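Local structure of RagA protein (Porphyromonas gingivalis, 6SLN) at residues A[144-156]-A[702-714]. The protein probably imports nutrients, most likely peptides, across the bacterial outer membrane as a TonB-dependent receptor. Sequence-based numbering, arbitrary orientation.
Sequences VEIHGTGSLGASS and FYVRTTNDMLIDV
Y703 holds its CG between its own backbone N and carbonyl carbon (chi1 64°), which raises the ring from its strand toward H147. H147 sets its CG opposite its carbonyl carbon (chi1 -67°) and lays the imidazole over that ring. This joins the plug to the barrel wall of a TonB-dependent receptor: the loop after strand 143-146 runs along barrel strand 696-715. The two rings form a face-to-face stack, with centroids 3.6 Å apart. Their planes differ by 14°. D738, on the paired strand 732-746, bonds H147 NE2, and N762, one strand further on, bonds Y703 OH, so each ring has a polar hold in the barrel wall.

R705 comes next along the strand. It reaches its guanidinium into the plug loop. NH1 of R705 donates to H147 O at 2.9 Å, from well above that carbonyl plane, and more weakly to G148 O. CA of G150 covers one face of the guanidinium. NE of R705 is held by Q680 on the adjacent strand.

T707 OG1 then donates to G150 O at 2.8 Å, in the carbonyl plane and on a lone pair. CE of M710 lies beside the same carbonyl and the CA of S151. L152 crosses M710, with its CG 3.9 Å from M710 SD. CD1 of L152 also meets CD1 of I712.

S151 OG accepts from G153 N, an ST turn, and is bonded to E678 of the barrel as well. Past this turn the backbones meet directly, A154 N donating to L711 O at 3.3 Å. CB of A154 packs on CB of L711. A water donates to L152 O at 2.9 Å and to D713 O, bridging plug and barrel.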
ATOM      1  N   VAL A 144      15.790 -21.953 -19.709  1.00 45.35           N
ATOM      2  CA  VAL A 144      16.614 -23.158 -19.735  1.00 47.68           C
ATOM      3  C   VAL A 144      15.719 -24.379 -19.892  1.00 52.38           C
ATOM      4  O   VAL A 144      14.685 -24.490 -19.224  1.00 62.30           O
ATOM      5  CB  VAL A 144      17.478 -23.297 -18.468  1.00 43.66           C
ATOM      6  CG1 VAL A 144      18.352 -24.516 -18.601  1.00 44.96           C
ATOM      7  CG2 VAL A 144      18.329 -22.038 -18.235  1.00 42.85           C
ATOM      8  N   GLU A 145      16.122 -25.292 -20.777  1.00 55.09           N
ATOM      9  CA  GLU A 145      15.473 -26.593 -20.956  1.00 48.31           C
ATOM     10  C   GLU A 145      16.555 -27.664 -21.062  1.00 47.45           C
ATOM     11  O   GLU A 145      17.421 -27.585 -21.941  1.00 49.11           O
ATOM     12  CB  GLU A 145      14.580 -26.622 -22.208  1.00 40.64           C
ATOM     13  CG  GLU A 145      13.367 -25.681 -22.192  1.00 42.05           C
ATOM     14  CD  GLU A 145      12.566 -25.728 -23.487  1.00 48.74           C
ATOM     15  OE1 GLU A 145      13.112 -26.213 -24.495  1.00 61.23           O
ATOM     16  OE2 GLU A 145      11.398 -25.279 -23.512  1.00 55.29           O
ATOM     17  N   ILE A 146      16.504 -28.657 -20.171  1.00 44.12           N
ATOM     18  CA  ILE A 146      17.459 -29.762 -20.144  1.00 40.38           C
ATOM     19  C   ILE A 146      16.832 -30.969 -20.839  1.00 41.06           C
ATOM     20  O   ILE A 146      15.834 -31.520 -20.355  1.00 39.46           O
ATOM     21  CB  ILE A 146      17.860 -30.098 -18.699  1.00 46.20           C
ATOM     22  CG1 ILE A 146      18.612 -28.911 -18.082  1.00 46.36           C
ATOM     23  CG2 ILE A 146      18.641 -31.433 -18.625  1.00 40.09           C
ATOM     24  CD1 ILE A 146      18.954 -29.082 -16.634  1.00 43.18           C
ATOM     25  N   HIS A 147      17.423 -31.388 -21.966  1.00 47.93           N
ATOM     26  CA  HIS A 147      16.897 -32.487 -22.797  1.00 50.81           C
ATOM     27  C   HIS A 147      15.460 -32.206 -23.248  1.00 55.70           C
ATOM     28  O   HIS A 147      14.553 -33.011 -23.026  1.00 67.96           O
ATOM     29  CB  HIS A 147      16.956 -33.839 -22.070  1.00 50.62           C
ATOM     30  CG  HIS A 147      18.337 -34.354 -21.804  1.00 56.34           C
ATOM     31  ND1 HIS A 147      18.590 -35.310 -20.842  1.00 58.35           N
ATOM     32  CD2 HIS A 147      19.531 -34.069 -22.373  1.00 58.63           C
ATOM     33  CE1 HIS A 147      19.880 -35.594 -20.830  1.00 60.01           C
ATOM     34  NE2 HIS A 147      20.475 -34.855 -21.750  1.00 59.07           N
ATOM     35  N   GLY A 148      15.244 -31.042 -23.862  1.00 50.63           N
ATOM     36  CA  GLY A 148      13.974 -30.736 -24.495  1.00 39.78           C
ATOM     37  C   GLY A 148      12.954 -30.110 -23.564  1.00 49.74           C
ATOM     38  O   GLY A 148      13.185 -29.884 -22.373  1.00 59.98           O
ATOM     39  N   THR A 149      11.789 -29.811 -24.140  1.00 48.14           N
ATOM     40  CA  THR A 149      10.636 -29.348 -23.375  1.00 44.87           C
ATOM     41  C   THR A 149       9.891 -30.573 -22.882  1.00 57.14           C
ATOM     42  O   THR A 149       9.445 -31.393 -23.689  1.00 59.91           O
ATOM     43  CB  THR A 149       9.699 -28.485 -24.219  1.00 49.68           C
ATOM     44  OG1 THR A 149      10.423 -27.384 -24.775  1.00 69.72           O
ATOM     45  CG2 THR A 149       8.569 -27.932 -23.371  1.00 48.12           C
ATOM     46  N   GLY A 150       9.765 -30.708 -21.572  1.00 56.85           N
ATOM     47  CA  GLY A 150       9.097 -31.892 -21.082  1.00 41.54           C
ATOM     48  C   GLY A 150       7.589 -31.806 -20.996  1.00 47.93           C
ATOM     49  O   GLY A 150       6.955 -32.782 -20.578  1.00 45.45           O
ATOM     50  N   SER A 151       6.975 -30.681 -21.370  1.00 46.74           N
ATOM     51  CA  SER A 151       5.548 -30.554 -21.110  1.00 44.94           C
ATOM     52  C   SER A 151       4.961 -29.445 -21.964  1.00 40.25           C
ATOM     53  O   SER A 151       5.615 -28.443 -22.238  1.00 46.72           O
ATOM     54  CB  SER A 151       5.275 -30.285 -19.626  1.00 49.70           C
ATOM     55  OG  SER A 151       3.981 -29.737 -19.409  1.00 53.04           O
ATOM     56  N   LEU A 152       3.715 -29.640 -22.382  1.00 46.50           N
ATOM     57  CA  LEU A 152       2.979 -28.618 -23.115  1.00 48.08           C
ATOM     58  C   LEU A 152       2.297 -27.595 -22.200  1.00 50.94           C
ATOM     59  O   LEU A 152       1.548 -26.744 -22.693  1.00 46.63           O
ATOM     60  CB  LEU A 152       1.940 -29.286 -24.021  1.00 42.78           C
ATOM     61  CG  LEU A 152       2.468 -30.347 -24.974  1.00 37.20           C
ATOM     62  CD1 LEU A 152       1.364 -30.710 -25.932  1.00 38.29           C
ATOM     63  CD2 LEU A 152       3.664 -29.830 -25.732  1.00 37.40           C
ATOM     64  N   GLY A 153       2.535 -27.653 -20.886  1.00 54.03           N
ATOM     65  CA  GLY A 153       1.895 -26.748 -19.943  1.00 51.42           C
ATOM     66  C   GLY A 153       2.777 -26.372 -18.769  1.00 46.08           C
ATOM     67  O   GLY A 153       3.231 -25.228 -18.654  1.00 55.10           O
ATOM     68  N   ALA A 154       3.018 -27.335 -17.886  1.00 43.89           N
ATOM     69  CA  ALA A 154       3.937 -27.139 -16.777  1.00 45.22           C
ATOM     70  C   ALA A 154       5.268 -26.601 -17.288  1.00 50.77           C
ATOM     71  O   ALA A 154       5.742 -26.980 -18.363  1.00 50.90           O
ATOM     72  CB  ALA A 154       4.147 -28.461 -16.029  1.00 41.26           C
ATOM     73  N   SER A 155       5.851 -25.684 -16.524  1.00 46.60           N
ATOM     74  CA  SER A 155       7.147 -25.134 -16.877  1.00 36.26           C
ATOM     75  C   SER A 155       8.184 -26.230 -17.085  1.00 47.26           C
ATOM     76  O   SER A 155       8.132 -27.297 -16.461  1.00 51.13           O
ATOM     77  CB  SER A 155       7.633 -24.196 -15.788  1.00 32.31           C
ATOM     78  OG  SER A 155       9.045 -24.196 -15.774  1.00 51.41           O
ATOM     79  N   SER A 156       9.140 -25.947 -17.974  1.00 51.90           N
ATOM     80  CA  SER A 156      10.295 -26.804 -18.223  1.00 50.87           C
ATOM     81  C   SER A 156      11.555 -26.266 -17.572  1.00 51.73           C
ATOM     82  O   SER A 156      12.644 -26.804 -17.804  1.00 52.05           O
ATOM     83  CB  SER A 156      10.523 -26.996 -19.728  1.00 56.05           C
ATOM     84  OG  SER A 156       9.302 -27.280 -20.398  1.00 65.56           O
ATOM     85  N   PHE A 702      23.111 -41.248 -24.322  1.00 64.56           N
ATOM     86  CA  PHE A 702      21.852 -41.441 -25.022  1.00 64.72           C
ATOM     87  C   PHE A 702      20.740 -41.547 -23.992  1.00 63.21           C
ATOM     88  O   PHE A 702      20.832 -42.341 -23.051  1.00 72.65           O
ATOM     89  CB  PHE A 702      21.889 -42.696 -25.897  1.00 73.51           C
ATOM     90  CG  PHE A 702      20.547 -43.085 -26.475  1.00 89.16           C
ATOM     91  CD1 PHE A 702      20.065 -42.468 -27.623  1.00 91.52           C
ATOM     92  CD2 PHE A 702      19.760 -44.066 -25.865  1.00 96.31           C
ATOM     93  CE1 PHE A 702      18.817 -42.827 -28.160  1.00 91.29           C
ATOM     94  CE2 PHE A 702      18.516 -44.429 -26.395  1.00 92.87           C
ATOM     95  CZ  PHE A 702      18.048 -43.808 -27.547  1.00 89.94           C
ATOM     96  N   TYR A 703      19.686 -40.766 -24.181  1.00 53.20           N
ATOM     97  CA  TYR A 703      18.566 -40.792 -23.261  1.00 55.65           C
ATOM     98  C   TYR A 703      17.256 -40.895 -24.023  1.00 58.79           C
ATOM     99  O   TYR A 703      17.170 -40.570 -25.211  1.00 60.36           O
ATOM    100  CB  TYR A 703      18.525 -39.536 -22.401  1.00 57.34           C
ATOM    101  CG  TYR A 703      18.284 -38.294 -23.213  1.00 53.97           C
ATOM    102  CD1 TYR A 703      16.997 -37.837 -23.455  1.00 49.13           C
ATOM    103  CD2 TYR A 703      19.344 -37.586 -23.754  1.00 55.06           C
ATOM    104  CE1 TYR A 703      16.774 -36.708 -24.205  1.00 50.77           C
ATOM    105  CE2 TYR A 703      19.131 -36.451 -24.501  1.00 53.47           C
ATOM    106  CZ  TYR A 703      17.849 -36.014 -24.722  1.00 56.09           C
ATOM    107  OH  TYR A 703      17.640 -34.879 -25.470  1.00 60.50           O
ATOM    108  N   VAL A 704      16.223 -41.326 -23.302  1.00 56.50           N
ATOM    109  CA  VAL A 704      14.845 -41.252 -23.774  1.00 59.55           C
ATOM    110  C   VAL A 704      13.978 -40.894 -22.581  1.00 62.56           C
ATOM    111  O   VAL A 704      14.007 -41.578 -21.549  1.00 65.61           O
ATOM    112  CB  VAL A 704      14.344 -42.548 -24.437  1.00 54.76           C
ATOM    113  CG1 VAL A 704      14.548 -43.738 -23.527  1.00 59.05           C
ATOM    114  CG2 VAL A 704      12.874 -42.396 -24.794  1.00 48.17           C
ATOM    115  N   ARG A 705      13.217 -39.820 -22.721  1.00 62.01           N
ATOM    116  CA  ARG A 705      12.503 -39.182 -21.629  1.00 53.57           C
ATOM    117  C   ARG A 705      11.031 -39.119 -22.005  1.00 49.96           C
ATOM    118  O   ARG A 705      10.682 -38.691 -23.110  1.00 51.79           O
ATOM    119  CB  ARG A 705      13.108 -37.787 -21.352  1.00 45.29           C
ATOM    120  CG  ARG A 705      12.140 -36.718 -20.936  1.00 51.63           C
ATOM    121  CD  ARG A 705      12.859 -35.400 -20.714  1.00 55.99           C
ATOM    122  NE  ARG A 705      12.042 -34.513 -19.889  1.00 54.24           N
ATOM    123  CZ  ARG A 705      12.184 -33.199 -19.855  1.00 59.27           C
ATOM    124  NH1 ARG A 705      13.121 -32.625 -20.592  1.00 58.58           N
ATOM    125  NH2 ARG A 705      11.396 -32.463 -19.079  1.00 69.42           N
ATOM    126  N   THR A 706      10.177 -39.575 -21.107  1.00 53.93           N
ATOM    127  CA  THR A 706       8.759 -39.704 -21.392  1.00 57.44           C
ATOM    128  C   THR A 706       7.960 -38.955 -20.345  1.00 54.51           C
ATOM    129  O   THR A 706       8.230 -39.077 -19.146  1.00 55.54           O
ATOM    130  CB  THR A 706       8.339 -41.163 -21.394  1.00 58.47           C
ATOM    131  OG1 THR A 706       9.415 -41.962 -21.910  1.00 55.41           O
ATOM    132  CG2 THR A 706       7.101 -41.343 -22.251  1.00 59.77           C
ATOM    133  N   THR A 707       6.972 -38.192 -20.798  1.00 51.50           N
ATOM    134  CA  THR A 707       6.076 -37.478 -19.902  1.00 53.57           C
ATOM    135  C   THR A 707       4.660 -38.028 -20.022  1.00 54.32           C
ATOM    136  O   THR A 707       4.123 -38.138 -21.128  1.00 54.02           O
ATOM    137  CB  THR A 707       6.094 -35.973 -20.178  1.00 54.52           C
ATOM    138  OG1 THR A 707       7.451 -35.501 -20.242  1.00 39.02           O
ATOM    139  CG2 THR A 707       5.338 -35.245 -19.083  1.00 57.57           C
ATOM    140  N   ASN A 708       4.070 -38.374 -18.876  1.00 52.59           N
ATOM    141  CA  ASN A 708       2.720 -38.916 -18.773  1.00 53.63           C
ATOM    142  C   ASN A 708       1.969 -38.184 -17.672  1.00 51.41           C
ATOM    143  O   ASN A 708       2.573 -37.518 -16.830  1.00 46.45           O
ATOM    144  CB  ASN A 708       2.732 -40.424 -18.481  1.00 57.85           C
ATOM    145  CG  ASN A 708       2.578 -41.256 -19.730  1.00 65.45           C
ATOM    146  OD1 ASN A 708       3.556 -41.555 -20.412  1.00 71.18           O
ATOM    147  ND2 ASN A 708       1.337 -41.602 -20.061  1.00 69.26           N
ATOM    148  N   ASP A 709       0.642 -38.356 -17.658  1.00 52.02           N
ATOM    149  CA  ASP A 709      -0.249 -37.518 -16.850  1.00 52.01           C
ATOM    150  C   ASP A 709       0.038 -36.040 -17.123  1.00 57.81           C
ATOM    151  O   ASP A 709       0.053 -35.197 -16.219  1.00 55.84           O
ATOM    152  CB  ASP A 709      -0.129 -37.842 -15.359  1.00 51.70           C
ATOM    153  CG  ASP A 709      -0.711 -39.197 -15.007  1.00 60.32           C
ATOM    154  OD1 ASP A 709      -0.914 -39.985 -15.937  1.00 64.42           O
ATOM    155  OD2 ASP A 709      -0.970 -39.479 -13.814  1.00 66.09           O
ATOM    156  N   MET A 710       0.262 -35.734 -18.402  1.00 55.97           N
ATOM    157  CA  MET A 710       0.850 -34.466 -18.808  1.00 55.58           C
ATOM    158  C   MET A 710       0.010 -33.279 -18.345  1.00 45.63           C
ATOM    159  O   MET A 710      -1.197 -33.211 -18.602  1.00 50.10           O
ATOM    160  CB  MET A 710       1.017 -34.455 -20.328  1.00 54.47           C
ATOM    161  CG  MET A 710       1.333 -33.097 -20.928  1.00 52.39           C
ATOM    162  SD  MET A 710       2.313 -33.238 -22.429  1.00 58.45           S
ATOM    163  CE  MET A 710       3.869 -33.602 -21.653  1.00 55.52           C
ATOM    164  N   LEU A 711       0.654 -32.338 -17.655  1.00 35.45           N
ATOM    165  CA  LEU A 711      -0.044 -31.140 -17.191  1.00 38.86           C
ATOM    166  C   LEU A 711      -0.201 -30.207 -18.372  1.00 45.92           C
ATOM    167  O   LEU A 711       0.721 -29.475 -18.729  1.00 54.13           O
ATOM    168  CB  LEU A 711       0.707 -30.475 -16.043  1.00 35.85           C
ATOM    169  CG  LEU A 711       0.303 -31.140 -14.735  1.00 38.41           C
ATOM    170  CD1 LEU A 711       1.270 -30.853 -13.593  1.00 51.34           C
ATOM    171  CD2 LEU A 711      -1.127 -30.706 -14.404  1.00 34.53           C
ATOM    172  N   ILE A 712      -1.354 -30.254 -19.015  1.00 45.64           N
ATOM    173  CA  ILE A 712      -1.646 -29.343 -20.109  1.00 46.99           C
ATOM    174  C   ILE A 712      -2.601 -28.288 -19.585  1.00 50.37           C
ATOM    175  O   ILE A 712      -3.610 -28.609 -18.941  1.00 45.11           O
ATOM    176  CB  ILE A 712      -2.239 -30.075 -21.325  1.00 45.90           C
ATOM    177  CG1 ILE A 712      -1.229 -31.074 -21.916  1.00 39.63           C
ATOM    178  CG2 ILE A 712      -2.712 -29.055 -22.369  1.00 43.14           C
ATOM    179  CD1 ILE A 712      -1.541 -31.528 -23.371  1.00 36.86           C
ATOM    180  N   ASP A 713      -2.248 -27.028 -19.807  1.00 53.12           N
ATOM    181  CA  ASP A 713      -3.165 -25.918 -19.577  1.00 50.39           C
ATOM    182  C   ASP A 713      -4.141 -25.972 -20.751  1.00 50.72           C
ATOM    183  O   ASP A 713      -3.978 -25.308 -21.782  1.00 51.62           O
ATOM    184  CB  ASP A 713      -2.400 -24.598 -19.485  1.00 36.67           C
ATOM    185  CG  ASP A 713      -3.217 -23.484 -18.870  1.00 39.53           C
ATOM    186  OD1 ASP A 713      -4.415 -23.696 -18.609  1.00 48.10           O
ATOM    187  OD2 ASP A 713      -2.660 -22.389 -18.647  1.00 46.95           O
ATOM    188  N   VAL A 714      -5.153 -26.818 -20.597  1.00 46.83           N
ATOM    189  CA  VAL A 714      -5.971 -27.218 -21.748  1.00 50.90           C
ATOM    190  C   VAL A 714      -6.730 -26.004 -22.276  1.00 47.97           C
ATOM    191  O   VAL A 714      -7.374 -25.285 -21.489  1.00 47.25           O
ATOM    192  CB  VAL A 714      -6.927 -28.348 -21.358  1.00 50.85           C
ATOM    193  CG1 VAL A 714      -8.037 -28.461 -22.380  1.00 57.44           C
ATOM    194  CG2 VAL A 714      -6.168 -29.685 -21.233  1.00 36.97           C
TER
HETATM  195  O   HOH W   1      -0.948 -25.360 -22.330  1.00 44.11           O